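Local coordinates for zona occludens toxin N-terminal domain-containing protein (Neisseria meningitidis MC58, PDB 2R2A) that is of unknown function but, as a zonular occludens toxin (Zot) N-terminal domain of the P-loop NTPase clan, probably binds and perhaps hydrolyses nucleotide, at residues I92-Q97 against F127-G132; L9-P14 against Q131-L136; K18-V23 against K186-L191. All coordinates share one frame; numbering follows the deposited sequence.

Contact 1 (I92-Q97 against F127-G132); sequences IVDEAQ and FVLTQG
Val93 and Phe127 begin the pairing of two adjacent parallel strands: Val93 N gives its hydrogen to Phe127 O at 2.9 Å, and Leu129 N donates in turn to Val93 O at 3.0 Å. Beyond Val93 segment 92-97 leaves the sheet, yet Leu129 O is still satisfied, Ala96 N donating to it at 2.9 Å. On one face Ile92 and Phe127 lie side by side, CG1 against CD2, under helix 18-28; on the other the methyl of Ala96 rests on Val128 CG1.

Polar side chains carry the contact past the strand ends. Glu95 OE1 is gripped by two amides from opposite faces of its carboxylate: Gln131 NE2 comes from the syn side, tilted 31° out of the carboxylate plane, at 2.7 Å, and Gln97 NE2 from the other face at 2.8 Å. Each amide keeps the oxygen close to its own plane. In Gln97 a bend at chi2 (-83°) brings the amide carbon CD back toward strand 125-130, and OE1 accepts from Thr130 OG1 at 2.6 Å, the donor standing well above the carbonyl plane (56° out of it). Gln97 is thus held at both ends of its amide, and the chain Thr130-Gln97-Glu95-Gln131 forms a continuous run of bonds. Asp94 OD1 lies 3.6 Å from Leu129 CB.

An acidic pair at the end of a hydrophobic strand resembles the Walker B element of P-loop NTPases, and with two donors on OE1 the Glu95 carboxylate would be fixed in rotation.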
ATOM      1  N   ILE A  92       3.310  -0.550  -3.791  1.00 20.69           N
ATOM      2  CA  ILE A  92       2.629  -1.309  -2.714  1.00 20.85           C
ATOM      3  C   ILE A  92       3.662  -1.520  -1.608  1.00 20.82           C
ATOM      4  O   ILE A  92       4.709  -2.174  -1.839  1.00 21.22           O
ATOM      5  CB  ILE A  92       2.117  -2.702  -3.201  1.00 19.89           C
ATOM      6  CG1 ILE A  92       1.165  -2.508  -4.406  1.00 22.34           C
ATOM      7  CG2 ILE A  92       1.503  -3.519  -2.034  1.00 20.10           C
ATOM      8  CD1 ILE A  92       0.888  -3.818  -5.236  1.00 20.89           C
ATOM      9  N   VAL A  93       3.388  -0.970  -0.424  1.00 20.63           N
ATOM     10  CA  VAL A  93       4.403  -1.001   0.615  1.00 19.98           C
ATOM     11  C   VAL A  93       3.809  -1.815   1.754  1.00 20.86           C
ATOM     12  O   VAL A  93       2.822  -1.419   2.364  1.00 19.75           O
ATOM     13  CB  VAL A  93       4.817   0.427   1.039  1.00 20.68           C
ATOM     14  CG1 VAL A  93       5.736   0.387   2.238  1.00 20.07           C
ATOM     15  CG2 VAL A  93       5.555   1.158  -0.142  1.00 19.58           C
ATOM     16  N   ASP A  94       4.376  -2.978   2.003  1.00 21.27           N
ATOM     17  CA  ASP A  94       3.959  -3.787   3.146  1.00 21.91           C
ATOM     18  C   ASP A  94       4.684  -3.266   4.416  1.00 21.76           C
ATOM     19  O   ASP A  94       5.871  -2.839   4.364  1.00 22.08           O
ATOM     20  CB  ASP A  94       4.276  -5.262   2.873  1.00 22.48           C
ATOM     21  CG  ASP A  94       3.683  -6.184   3.922  1.00 28.61           C
ATOM     22  OD1 ASP A  94       2.594  -5.862   4.431  1.00 32.17           O
ATOM     23  OD2 ASP A  94       4.294  -7.221   4.238  1.00 32.31           O
ATOM     24  N   GLU A  95       3.987  -3.307   5.542  1.00 20.83           N
ATOM     25  CA  GLU A  95       4.511  -2.787   6.834  1.00 21.43           C
ATOM     26  C   GLU A  95       5.035  -1.366   6.613  1.00 20.80           C
ATOM     27  O   GLU A  95       6.194  -1.059   6.868  1.00 19.96           O
ATOM     28  CB  GLU A  95       5.582  -3.725   7.442  1.00 21.77           C
ATOM     29  CG  GLU A  95       5.001  -5.089   7.990  1.00 25.85           C
ATOM     30  CD  GLU A  95       3.884  -4.950   9.098  1.00 25.59           C
ATOM     31  OE1 GLU A  95       4.159  -4.561  10.240  1.00 25.09           O
ATOM     32  OE2 GLU A  95       2.702  -5.238   8.810  1.00 30.46           O
ATOM     33  N   ALA A  96       4.144  -0.512   6.120  1.00 20.44           N
ATOM     34  CA  ALA A  96       4.494   0.804   5.632  1.00 20.16           C
ATOM     35  C   ALA A  96       5.037   1.754   6.689  1.00 19.24           C
ATOM     36  O   ALA A  96       5.553   2.816   6.323  1.00 19.07           O
ATOM     37  CB  ALA A  96       3.266   1.450   4.953  1.00 19.95           C
ATOM     38  N   GLN A  97       4.846   1.432   7.980  1.00 19.13           N
ATOM     39  CA  GLN A  97       5.388   2.243   9.056  1.00 20.13           C
ATOM     40  C   GLN A  97       6.914   2.282   8.996  1.00 21.16           C
ATOM     41  O   GLN A  97       7.517   3.145   9.591  1.00 21.49           O
ATOM     42  CB  GLN A  97       4.902   1.763  10.457  1.00 19.57           C
ATOM     43  CG  GLN A  97       5.426   0.431  10.969  1.00 20.56           C
ATOM     44  CD  GLN A  97       4.666  -0.807  10.455  1.00 22.78           C
ATOM     45  OE1 GLN A  97       3.924  -0.738   9.504  1.00 21.28           O
ATOM     46  NE2 GLN A  97       4.879  -1.946  11.108  1.00 24.01           N
ATOM     47  N   PHE A 127      -0.533   1.745  -2.442  1.00 19.40           N
ATOM     48  CA  PHE A 127      -1.238   0.907  -1.419  1.00 19.97           C
ATOM     49  C   PHE A 127      -0.289   0.807  -0.238  1.00 19.79           C
ATOM     50  O   PHE A 127       0.874   0.434  -0.422  1.00 19.86           O
ATOM     51  CB  PHE A 127      -1.495  -0.496  -1.949  1.00 19.89           C
ATOM     52  CG  PHE A 127      -2.461  -0.534  -3.088  1.00 19.68           C
ATOM     53  CD1 PHE A 127      -3.802  -0.784  -2.852  1.00 20.21           C
ATOM     54  CD2 PHE A 127      -2.030  -0.247  -4.406  1.00 20.76           C
ATOM     55  CE1 PHE A 127      -4.744  -0.789  -3.922  1.00 20.60           C
ATOM     56  CE2 PHE A 127      -2.966  -0.228  -5.472  1.00 22.30           C
ATOM     57  CZ  PHE A 127      -4.294  -0.506  -5.235  1.00 22.91           C
ATOM     58  N   VAL A 128      -0.784   1.060   0.982  1.00 19.73           N
ATOM     59  CA  VAL A 128       0.057   0.865   2.158  1.00 19.90           C
ATOM     60  C   VAL A 128      -0.655  -0.125   3.077  1.00 18.87           C
ATOM     61  O   VAL A 128      -1.853  -0.030   3.272  1.00 19.11           O
ATOM     62  CB  VAL A 128       0.333   2.190   2.935  1.00 22.09           C
ATOM     63  CG1 VAL A 128       1.482   2.989   2.228  1.00 22.82           C
ATOM     64  CG2 VAL A 128      -0.929   3.023   3.084  1.00 20.98           C
ATOM     65  N   LEU A 129       0.070  -1.152   3.505  1.00 17.75           N
ATOM     66  CA  LEU A 129      -0.467  -2.164   4.409  1.00 17.94           C
ATOM     67  C   LEU A 129       0.242  -1.979   5.737  1.00 17.98           C
ATOM     68  O   LEU A 129       1.488  -1.714   5.777  1.00 17.15           O
ATOM     69  CB  LEU A 129      -0.155  -3.569   3.872  1.00 18.64           C
ATOM     70  CG  LEU A 129      -0.959  -4.072   2.666  1.00 21.75           C
ATOM     71  CD1 LEU A 129      -0.665  -3.230   1.471  1.00 25.17           C
ATOM     72  CD2 LEU A 129      -0.591  -5.554   2.401  1.00 20.28           C
ATOM     73  N   THR A 130      -0.514  -2.078   6.839  1.00 16.20           N
ATOM     74  CA  THR A 130       0.179  -1.985   8.104  1.00 18.02           C
ATOM     75  C   THR A 130      -0.773  -2.632   9.101  1.00 16.24           C
ATOM     76  O   THR A 130      -1.921  -2.949   8.739  1.00 16.56           O
ATOM     77  CB  THR A 130       0.557  -0.500   8.496  1.00 17.98           C
ATOM     78  OG1 THR A 130       1.303  -0.511   9.738  1.00 20.13           O
ATOM     79  CG2 THR A 130      -0.697   0.350   8.711  1.00 20.14           C
ATOM     80  N   GLN A 131      -0.321  -2.801  10.338  1.00 15.90           N
ATOM     81  CA  GLN A 131      -1.128  -3.449  11.329  1.00 16.09           C
ATOM     82  C   GLN A 131      -2.165  -2.504  11.951  1.00 18.53           C
ATOM     83  O   GLN A 131      -3.209  -2.980  12.444  1.00 19.05           O
ATOM     84  CB  GLN A 131      -0.227  -4.026  12.444  1.00 16.46           C
ATOM     85  CG  GLN A 131       0.585  -5.178  11.875  1.00 17.26           C
ATOM     86  CD  GLN A 131       1.641  -5.663  12.825  1.00 15.72           C
ATOM     87  OE1 GLN A 131       1.312  -6.069  13.915  1.00 14.98           O
ATOM     88  NE2 GLN A 131       2.927  -5.601  12.408  1.00 16.83           N
ATOM     89  N   GLY A 132      -1.889  -1.204  11.967  1.00 17.55           N
ATOM     90  CA  GLY A 132      -2.833  -0.256  12.577  1.00 18.67           C
ATOM     91  C   GLY A 132      -2.571   1.119  11.977  1.00 18.76           C
ATOM     92  O   GLY A 132      -1.415   1.494  11.755  1.00 19.13           O
TER

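Contact 2 (L9-P14 against Q131-L136)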
ATOM      1  N   LEU A   9      -5.315   2.347   1.931  1.00 16.00           N
ATOM      2  CA  LEU A   9      -4.764   1.774   3.165  1.00 14.58           C
ATOM      3  C   LEU A   9      -5.413   0.408   3.484  1.00 14.64           C
ATOM      4  O   LEU A   9      -6.652   0.271   3.421  1.00 15.06           O
ATOM      5  CB  LEU A   9      -4.986   2.755   4.307  1.00 14.24           C
ATOM      6  CG  LEU A   9      -4.664   2.315   5.740  1.00 13.64           C
ATOM      7  CD1 LEU A   9      -3.178   1.954   5.925  1.00 15.90           C
ATOM      8  CD2 LEU A   9      -5.051   3.413   6.738  1.00 14.06           C
ATOM      9  N   ILE A  10      -4.598  -0.597   3.813  1.00 13.67           N
ATOM     10  CA  ILE A  10      -5.137  -1.864   4.236  1.00 15.83           C
ATOM     11  C   ILE A  10      -4.556  -2.157   5.631  1.00 14.53           C
ATOM     12  O   ILE A  10      -3.337  -2.195   5.807  1.00 14.97           O
ATOM     13  CB  ILE A  10      -4.834  -2.987   3.262  1.00 16.85           C
ATOM     14  CG1 ILE A  10      -5.449  -2.745   1.851  1.00 17.18           C
ATOM     15  CG2 ILE A  10      -5.391  -4.298   3.877  1.00 15.80           C
ATOM     16  CD1 ILE A  10      -4.767  -3.608   0.714  1.00 19.29           C
ATOM     17  N   THR A  11      -5.392  -2.420   6.629  1.00 15.42           N
ATOM     18  CA  THR A  11      -4.907  -2.687   7.964  1.00 13.45           C
ATOM     19  C   THR A  11      -5.537  -3.964   8.525  1.00 14.26           C
ATOM     20  O   THR A  11      -6.512  -4.498   7.941  1.00 13.75           O
ATOM     21  CB  THR A  11      -5.171  -1.490   8.965  1.00 14.71           C
ATOM     22  OG1 THR A  11      -6.589  -1.179   9.012  1.00 14.01           O
ATOM     23  CG2 THR A  11      -4.377  -0.249   8.455  1.00 13.38           C
ATOM     24  N   GLY A  12      -4.944  -4.437   9.606  1.00 13.63           N
ATOM     25  CA  GLY A  12      -5.364  -5.694  10.256  1.00 14.79           C
ATOM     26  C   GLY A  12      -4.171  -6.362  10.903  1.00 15.31           C
ATOM     27  O   GLY A  12      -3.020  -6.075  10.583  1.00 14.49           O
ATOM     28  N   THR A  13      -4.450  -7.186  11.900  1.00 15.45           N
ATOM     29  CA  THR A  13      -3.374  -7.834  12.655  1.00 16.39           C
ATOM     30  C   THR A  13      -2.587  -8.825  11.755  1.00 16.13           C
ATOM     31  O   THR A  13      -3.086  -9.274  10.697  1.00 16.78           O
ATOM     32  CB  THR A  13      -3.965  -8.648  13.843  1.00 17.23           C
ATOM     33  OG1 THR A  13      -4.790  -9.690  13.338  1.00 21.25           O
ATOM     34  CG2 THR A  13      -4.795  -7.799  14.758  1.00 21.12           C
ATOM     35  N   PRO A  14      -1.358  -9.181  12.160  1.00 16.53           N
ATOM     36  CA  PRO A  14      -0.614 -10.209  11.432  1.00 16.33           C
ATOM     37  C   PRO A  14      -1.435 -11.497  11.343  1.00 16.35           C
ATOM     38  O   PRO A  14      -2.023 -11.922  12.336  1.00 16.87           O
ATOM     39  CB  PRO A  14       0.636 -10.442  12.289  1.00 17.03           C
ATOM     40  CG  PRO A  14       0.880  -9.018  12.913  1.00 16.84           C
ATOM     41  CD  PRO A  14      -0.573  -8.640  13.297  1.00 16.43           C
ATOM     42  N   GLN A 131      -0.321  -2.801  10.338  1.00 15.90           N
ATOM     43  CA  GLN A 131      -1.128  -3.449  11.329  1.00 16.09           C
ATOM     44  C   GLN A 131      -2.165  -2.504  11.951  1.00 18.53           C
ATOM     45  O   GLN A 131      -3.209  -2.980  12.444  1.00 19.05           O
ATOM     46  CB  GLN A 131      -0.227  -4.026  12.444  1.00 16.46           C
ATOM     47  CG  GLN A 131       0.585  -5.178  11.875  1.00 17.26           C
ATOM     48  CD  GLN A 131       1.641  -5.663  12.825  1.00 15.72           C
ATOM     49  OE1 GLN A 131       1.312  -6.069  13.915  1.00 14.98           O
ATOM     50  NE2 GLN A 131       2.927  -5.601  12.408  1.00 16.83           N
ATOM     51  N   GLY A 132      -1.889  -1.204  11.967  1.00 17.55           N
ATOM     52  CA  GLY A 132      -2.833  -0.256  12.577  1.00 18.67           C
ATOM     53  C   GLY A 132      -2.571   1.119  11.977  1.00 18.76           C
ATOM     54  O   GLY A 132      -1.415   1.494  11.755  1.00 19.13           O
ATOM     55  N   PRO A 133      -3.644   1.893  11.733  1.00 18.44           N
ATOM     56  CA  PRO A 133      -3.422   3.155  11.024  1.00 17.95           C
ATOM     57  C   PRO A 133      -2.479   4.113  11.799  1.00 16.85           C
ATOM     58  O   PRO A 133      -1.722   4.835  11.179  1.00 17.47           O
ATOM     59  CB  PRO A 133      -4.844   3.786  10.938  1.00 18.58           C
ATOM     60  CG  PRO A 133      -5.763   2.766  11.327  1.00 19.93           C
ATOM     61  CD  PRO A 133      -5.063   1.671  12.102  1.00 18.61           C
ATOM     62  N   LYS A 134      -2.517   4.095  13.136  1.00 16.95           N
ATOM     63  CA  LYS A 134      -1.751   5.095  13.919  1.00 17.39           C
ATOM     64  C   LYS A 134      -0.242   4.848  13.949  1.00 18.09           C
ATOM     65  O   LYS A 134       0.503   5.618  14.549  1.00 17.73           O
ATOM     66  CB  LYS A 134      -2.310   5.209  15.327  1.00 16.69           C
ATOM     67  CG  LYS A 134      -3.762   5.750  15.322  1.00 19.20           C
ATOM     68  CD  LYS A 134      -4.293   5.735  16.724  1.00 20.21           C
ATOM     69  CE  LYS A 134      -5.515   6.640  16.823  1.00 24.67           C
ATOM     70  NZ  LYS A 134      -6.269   6.459  18.102  1.00 22.43           N
ATOM     71  N   LEU A 135       0.200   3.802  13.249  1.00 17.60           N
ATOM     72  CA  LEU A 135       1.624   3.547  13.039  1.00 18.91           C
ATOM     73  C   LEU A 135       2.167   4.427  11.935  1.00 19.08           C
ATOM     74  O   LEU A 135       3.390   4.532  11.801  1.00 20.12           O
ATOM     75  CB  LEU A 135       1.870   2.054  12.730  1.00 17.02           C
ATOM     76  CG  LEU A 135       1.641   1.084  13.915  1.00 18.60           C
ATOM     77  CD1 LEU A 135       1.704  -0.421  13.460  1.00 17.27           C
ATOM     78  CD2 LEU A 135       2.728   1.347  14.990  1.00 22.96           C
ATOM     79  N   LEU A 136       1.257   5.048  11.153  1.00 19.24           N
ATOM     80  CA  LEU A 136       1.618   5.805   9.954  1.00 19.98           C
ATOM     81  C   LEU A 136       1.551   7.302  10.175  1.00 19.66           C
ATOM     82  O   LEU A 136       0.791   7.755  10.985  1.00 18.99           O
ATOM     83  CB  LEU A 136       0.705   5.459   8.765  1.00 19.79           C
ATOM     84  CG  LEU A 136       0.638   3.976   8.413  1.00 19.73           C
ATOM     85  CD1 LEU A 136      -0.335   3.752   7.265  1.00 25.05           C
ATOM     86  CD2 LEU A 136       2.044   3.542   7.993  1.00 19.89           C
TER
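The central strand 7-11 and the start of its probable Walker A loop meet here the turn that follows strand 125-130. Where the two segments diverge, Gly12 O faces Gln131 CA at 3.3 Å, a CA-H...O contact with 159° at the hydrogen. Gly12 O also accepts a hydrogen bond from Lys18 NZ, so this carbonyl looks both to the neighbouring turn and to the lysine of the probable P-loop. The backbone of Gly12 adopts angles (phi 149°) suited to glycine, since a side chain there would collide with the carbonyl O of Thr11.

Farther along the loop, the ring of Pro14 and the side chain of Gln131 cross at about a right angle. Gln131 OE1 lies close to two ring carbons, 3.1 Å from Pro14 CG and 3.2 Å from Pro14 CD, while its NE2 is engaged by Glu95. The aliphatic CG of Gln131 also lies 3.9 Å from Pro14 CD, so the proline meets the side chain along more than its amide.

Behind the loop the contact becomes apolar. Thr11 presents CG2 to Pro133, 4.0 Å from the ring nitrogen; chi1 of 57° sets OG1 on the side of His149 of strand 144-152, to which it bonds, with CG2 left for Pro133. Leu9 reaches the turn with both methyls: CD1 meets Leu136 CD1 at 3.6 Å as the two side chains run antiparallel past each other, and CD2 lies 4.2 Å from Pro133 CB.

A short 3-10 turn, 133-135, thereby packs beside the strand that leads into the probable phosphate-binding loop, an arrangement at the C-terminal ends of the parallel strands, where P-loop NTPases place their nucleotide site.

Contact 3 (K18-V23 against K186-L191). With SO4 (sulfate ion), chain C.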
ATOM      1  N   LYS A  18      -3.915  -9.666   4.948  1.00 14.86           N
ATOM      2  CA  LYS A  18      -3.781  -8.418   4.235  1.00 14.86           C
ATOM      3  C   LYS A  18      -3.022  -8.664   2.915  1.00 15.31           C
ATOM      4  O   LYS A  18      -3.439  -8.178   1.872  1.00 14.45           O
ATOM      5  CB  LYS A  18      -3.020  -7.359   5.075  1.00 15.42           C
ATOM      6  CG  LYS A  18      -3.673  -6.891   6.390  1.00 15.08           C
ATOM      7  CD  LYS A  18      -2.770  -5.797   7.083  1.00 14.62           C
ATOM      8  CE  LYS A  18      -1.346  -6.304   7.455  1.00 13.73           C
ATOM      9  NZ  LYS A  18      -1.419  -7.358   8.547  1.00 15.36           N
ATOM     10  N   THR A  19      -1.903  -9.403   2.970  1.00 15.14           N
ATOM     11  CA  THR A  19      -1.134  -9.624   1.756  1.00 16.87           C
ATOM     12  C   THR A  19      -1.935 -10.438   0.733  1.00 16.04           C
ATOM     13  O   THR A  19      -1.924 -10.113  -0.454  1.00 16.54           O
ATOM     14  CB  THR A  19       0.245 -10.299   2.019  1.00 16.94           C
ATOM     15  OG1 THR A  19       1.033  -9.433   2.831  1.00 21.14           O
ATOM     16  CG2 THR A  19       1.001 -10.487   0.703  1.00 18.27           C
ATOM     17  N   LEU A  20      -2.622 -11.479   1.175  1.00 16.90           N
ATOM     18  CA  LEU A  20      -3.431 -12.271   0.200  1.00 18.26           C
ATOM     19  C   LEU A  20      -4.565 -11.447  -0.396  1.00 18.31           C
ATOM     20  O   LEU A  20      -4.850 -11.571  -1.581  1.00 17.77           O
ATOM     21  CB  LEU A  20      -4.028 -13.504   0.866  1.00 18.74           C
ATOM     22  CG  LEU A  20      -3.024 -14.598   1.215  1.00 20.45           C
ATOM     23  CD1 LEU A  20      -3.745 -15.573   2.064  1.00 22.39           C
ATOM     24  CD2 LEU A  20      -2.500 -15.241  -0.075  1.00 22.04           C
ATOM     25  N   LYS A  21      -5.210 -10.592   0.414  1.00 16.98           N
ATOM     26  CA  LYS A  21      -6.190  -9.664  -0.172  1.00 18.15           C
ATOM     27  C   LYS A  21      -5.545  -8.743  -1.236  1.00 18.27           C
ATOM     28  O   LYS A  21      -6.108  -8.531  -2.317  1.00 18.53           O
ATOM     29  CB  LYS A  21      -6.910  -8.858   0.922  1.00 17.96           C
ATOM     30  CG  LYS A  21      -7.953  -7.870   0.381  1.00 23.43           C
ATOM     31  CD  LYS A  21      -9.060  -8.677  -0.336  1.00 25.45           C
ATOM     32  CE  LYS A  21     -10.127  -7.801  -0.970  1.00 33.29           C
ATOM     33  NZ  LYS A  21     -11.111  -8.798  -1.575  1.00 35.13           N
HETATM   34  N   MSE A  22      -4.380  -8.194  -0.919  1.00 17.80           N
HETATM   35  CA  MSE A  22      -3.644  -7.352  -1.879  1.00 18.29           C
HETATM   36  C   MSE A  22      -3.357  -8.094  -3.193  1.00 17.98           C
HETATM   37  O   MSE A  22      -3.656  -7.586  -4.278  1.00 18.48           O
HETATM   38  CB  MSE A  22      -2.371  -6.808  -1.224  1.00 17.95           C
HETATM   39  CG  MSE A  22      -1.545  -5.828  -2.096  1.00 18.58           C
HETATM   40 SE   MSE A  22      -2.466  -4.117  -2.340  0.60 25.15          SE
HETATM   41  CE  MSE A  22      -2.979  -4.215  -4.268  1.00 21.63           C
ATOM     42  N   VAL A  23      -2.776  -9.289  -3.093  1.00 18.17           N
ATOM     43  CA  VAL A  23      -2.511 -10.116  -4.296  1.00 18.80           C
ATOM     44  C   VAL A  23      -3.810 -10.441  -5.063  1.00 18.83           C
ATOM     45  O   VAL A  23      -3.852 -10.410  -6.299  1.00 17.01           O
ATOM     46  CB  VAL A  23      -1.733 -11.411  -3.934  1.00 18.90           C
ATOM     47  CG1 VAL A  23      -1.444 -12.274  -5.212  1.00 19.01           C
ATOM     48  CG2 VAL A  23      -0.432 -11.088  -3.147  1.00 19.29           C
ATOM     49  N   LYS A 186      -9.612 -17.492  -5.817  1.00 25.35           N
ATOM     50  CA  LYS A 186      -9.196 -18.859  -5.506  1.00 26.84           C
ATOM     51  C   LYS A 186      -7.845 -19.246  -6.150  1.00 26.59           C
ATOM     52  O   LYS A 186      -7.226 -20.230  -5.752  1.00 27.00           O
ATOM     53  CB  LYS A 186     -10.311 -19.862  -5.863  1.00 27.34           C
ATOM     54  CG  LYS A 186     -10.699 -19.865  -7.324  1.00 29.26           C
ATOM     55  CD  LYS A 186     -11.752 -20.941  -7.654  1.00 28.98           C
ATOM     56  CE  LYS A 186     -13.176 -20.488  -7.258  1.00 34.91           C
ATOM     57  NZ  LYS A 186     -14.222 -21.235  -8.025  1.00 37.20           N
ATOM     58  N   LYS A 187      -7.385 -18.467  -7.126  1.00 26.47           N
ATOM     59  CA  LYS A 187      -6.068 -18.709  -7.731  1.00 27.12           C
ATOM     60  C   LYS A 187      -4.957 -17.864  -7.102  1.00 27.13           C
ATOM     61  O   LYS A 187      -3.872 -17.734  -7.674  1.00 26.21           O
ATOM     62  CB  LYS A 187      -6.118 -18.478  -9.246  1.00 28.02           C
ATOM     63  CG  LYS A 187      -7.129 -19.376  -9.903  1.00 30.54           C
ATOM     64  CD  LYS A 187      -6.985 -19.393 -11.409  1.00 34.75           C
ATOM     65  CE  LYS A 187      -8.078 -20.258 -11.992  1.00 37.99           C
ATOM     66  NZ  LYS A 187      -8.395 -21.414 -11.076  1.00 40.24           N
ATOM     67  N   VAL A 188      -5.228 -17.287  -5.927  1.00 26.69           N
ATOM     68  CA  VAL A 188      -4.299 -16.337  -5.340  1.00 27.34           C
ATOM     69  C   VAL A 188      -2.901 -16.958  -5.164  1.00 28.24           C
ATOM     70  O   VAL A 188      -1.895 -16.305  -5.394  1.00 27.48           O
ATOM     71  CB  VAL A 188      -4.843 -15.720  -4.002  1.00 27.25           C
ATOM     72  CG1 VAL A 188      -4.896 -16.766  -2.916  1.00 26.99           C
ATOM     73  CG2 VAL A 188      -3.979 -14.548  -3.562  1.00 27.96           C
ATOM     74  N   TYR A 189      -2.829 -18.226  -4.777  1.00 29.56           N
ATOM     75  CA  TYR A 189      -1.510 -18.857  -4.600  1.00 30.75           C
ATOM     76  C   TYR A 189      -0.734 -19.178  -5.886  1.00 31.39           C
ATOM     77  O   TYR A 189       0.455 -19.539  -5.830  1.00 31.96           O
ATOM     78  CB  TYR A 189      -1.625 -20.073  -3.707  1.00 31.38           C
ATOM     79  CG  TYR A 189      -1.705 -19.698  -2.244  1.00 32.60           C
ATOM     80  CD1 TYR A 189      -0.606 -19.117  -1.598  1.00 33.25           C
ATOM     81  CD2 TYR A 189      -2.868 -19.909  -1.510  1.00 32.46           C
ATOM     82  CE1 TYR A 189      -0.650 -18.783  -0.260  1.00 33.77           C
ATOM     83  CE2 TYR A 189      -2.924 -19.578  -0.153  1.00 34.02           C
ATOM     84  CZ  TYR A 189      -1.804 -19.020   0.460  1.00 33.33           C
ATOM     85  OH  TYR A 189      -1.841 -18.683   1.787  1.00 34.87           O
ATOM     86  N   ASP A 190      -1.382 -19.033  -7.036  1.00 31.47           N
ATOM     87  CA  ASP A 190      -0.675 -19.142  -8.314  1.00 32.41           C
ATOM     88  C   ASP A 190       0.202 -17.911  -8.544  1.00 32.50           C
ATOM     89  O   ASP A 190       1.091 -17.910  -9.410  1.00 32.74           O
ATOM     90  CB  ASP A 190      -1.675 -19.288  -9.468  1.00 32.71           C
ATOM     91  CG  ASP A 190      -2.465 -20.599  -9.404  1.00 35.22           C
ATOM     92  OD1 ASP A 190      -2.085 -21.511  -8.622  1.00 35.84           O
ATOM     93  OD2 ASP A 190      -3.467 -20.708 -10.145  1.00 36.43           O
ATOM     94  N   LEU A 191      -0.051 -16.871  -7.750  1.00 32.01           N
ATOM     95  CA  LEU A 191       0.586 -15.573  -7.924  1.00 32.67           C
ATOM     96  C   LEU A 191       1.489 -15.188  -6.739  1.00 33.18           C
ATOM     97  O   LEU A 191       2.190 -14.173  -6.795  1.00 32.72           O
ATOM     98  CB  LEU A 191      -0.502 -14.509  -8.078  1.00 31.80           C
ATOM     99  CG  LEU A 191      -1.454 -14.583  -9.268  1.00 31.52           C
ATOM    100  CD1 LEU A 191      -2.488 -13.479  -9.141  1.00 30.44           C
ATOM    101  CD2 LEU A 191      -0.701 -14.417 -10.558  1.00 30.93           C
TER
HETATM  102  S   SO4 C 201      -1.145 -10.702   6.822  1.00 23.87           S
HETATM  103  O1  SO4 C 201      -0.080 -10.572   7.741  1.00 23.93           O
HETATM  104  O2  SO4 C 201      -1.725 -12.007   6.811  1.00 23.31           O
HETATM  105  O3  SO4 C 201      -0.585 -10.339   5.531  1.00 22.17           O
HETATM  106  O4  SO4 C 201      -2.183  -9.750   7.222  1.00 21.15           O
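Sulfate O4 is gripped by two nitrogens of Lys18, NZ at 2.8 Å and the backbone N at 2.9 Å. The lysine curls back to do so: bends at chi3 (-61°) and chi4 (-67°) carry CE and then NZ round the oxygen, which lies 3.3 Å from CG. Thr19 N donates to a second oxygen, O3, at 3.0 Å, and Gly15 N and Gly17 N also bond to the sulfate. Amides of the loop and of the first helical residues thus converge on one anion, and the end of helix 18-28 would be expected to favour its charge.

Farther along the helix, Leu20 and Val23 pack on residues 186-191 through apolar groups. Leu20 CD2 sits over one face of the Tyr189 ring, 4.2 Å from its centroid in a CH-pi contact, while CD1 approaches Tyr189 OH. Val188 inserts CG2 between Leu20 and Val23, 3.8 Å from Val23 CG1, its side chain crossing both at about a right angle. Val23 CG1 also meets Leu191 CB at 3.8 Å.

The sulfate, probably from the crystallisation liquor, occupies the position expected for a nucleotide phosphate, consistent with a Walker A P-loop whose helix is covered by the C-terminal segment of the domain.

How the contacts relate
From the N terminus, strand 7-11 runs into the probable P-loop and then helix 18-28. Contact 2 closes a long loop from that strand to the turn at 131-136, and contact 3 a longer one from the helix to residues 186-191 near the C terminus; the two cross along the chain. Contact 1, closing a shorter loop between 92-97 and 127-132, is nested inside contact 3 and ends on the same stretch as contact 2, sharing Gln131 and Gly132. Strand 125-130 lies between strands 90-93 and 7-11, so contacts 1 and 2 adjoin in the sheet, and Met22, on the helix segment of contact 3, packs against Phe127, Ile92 and Ile10.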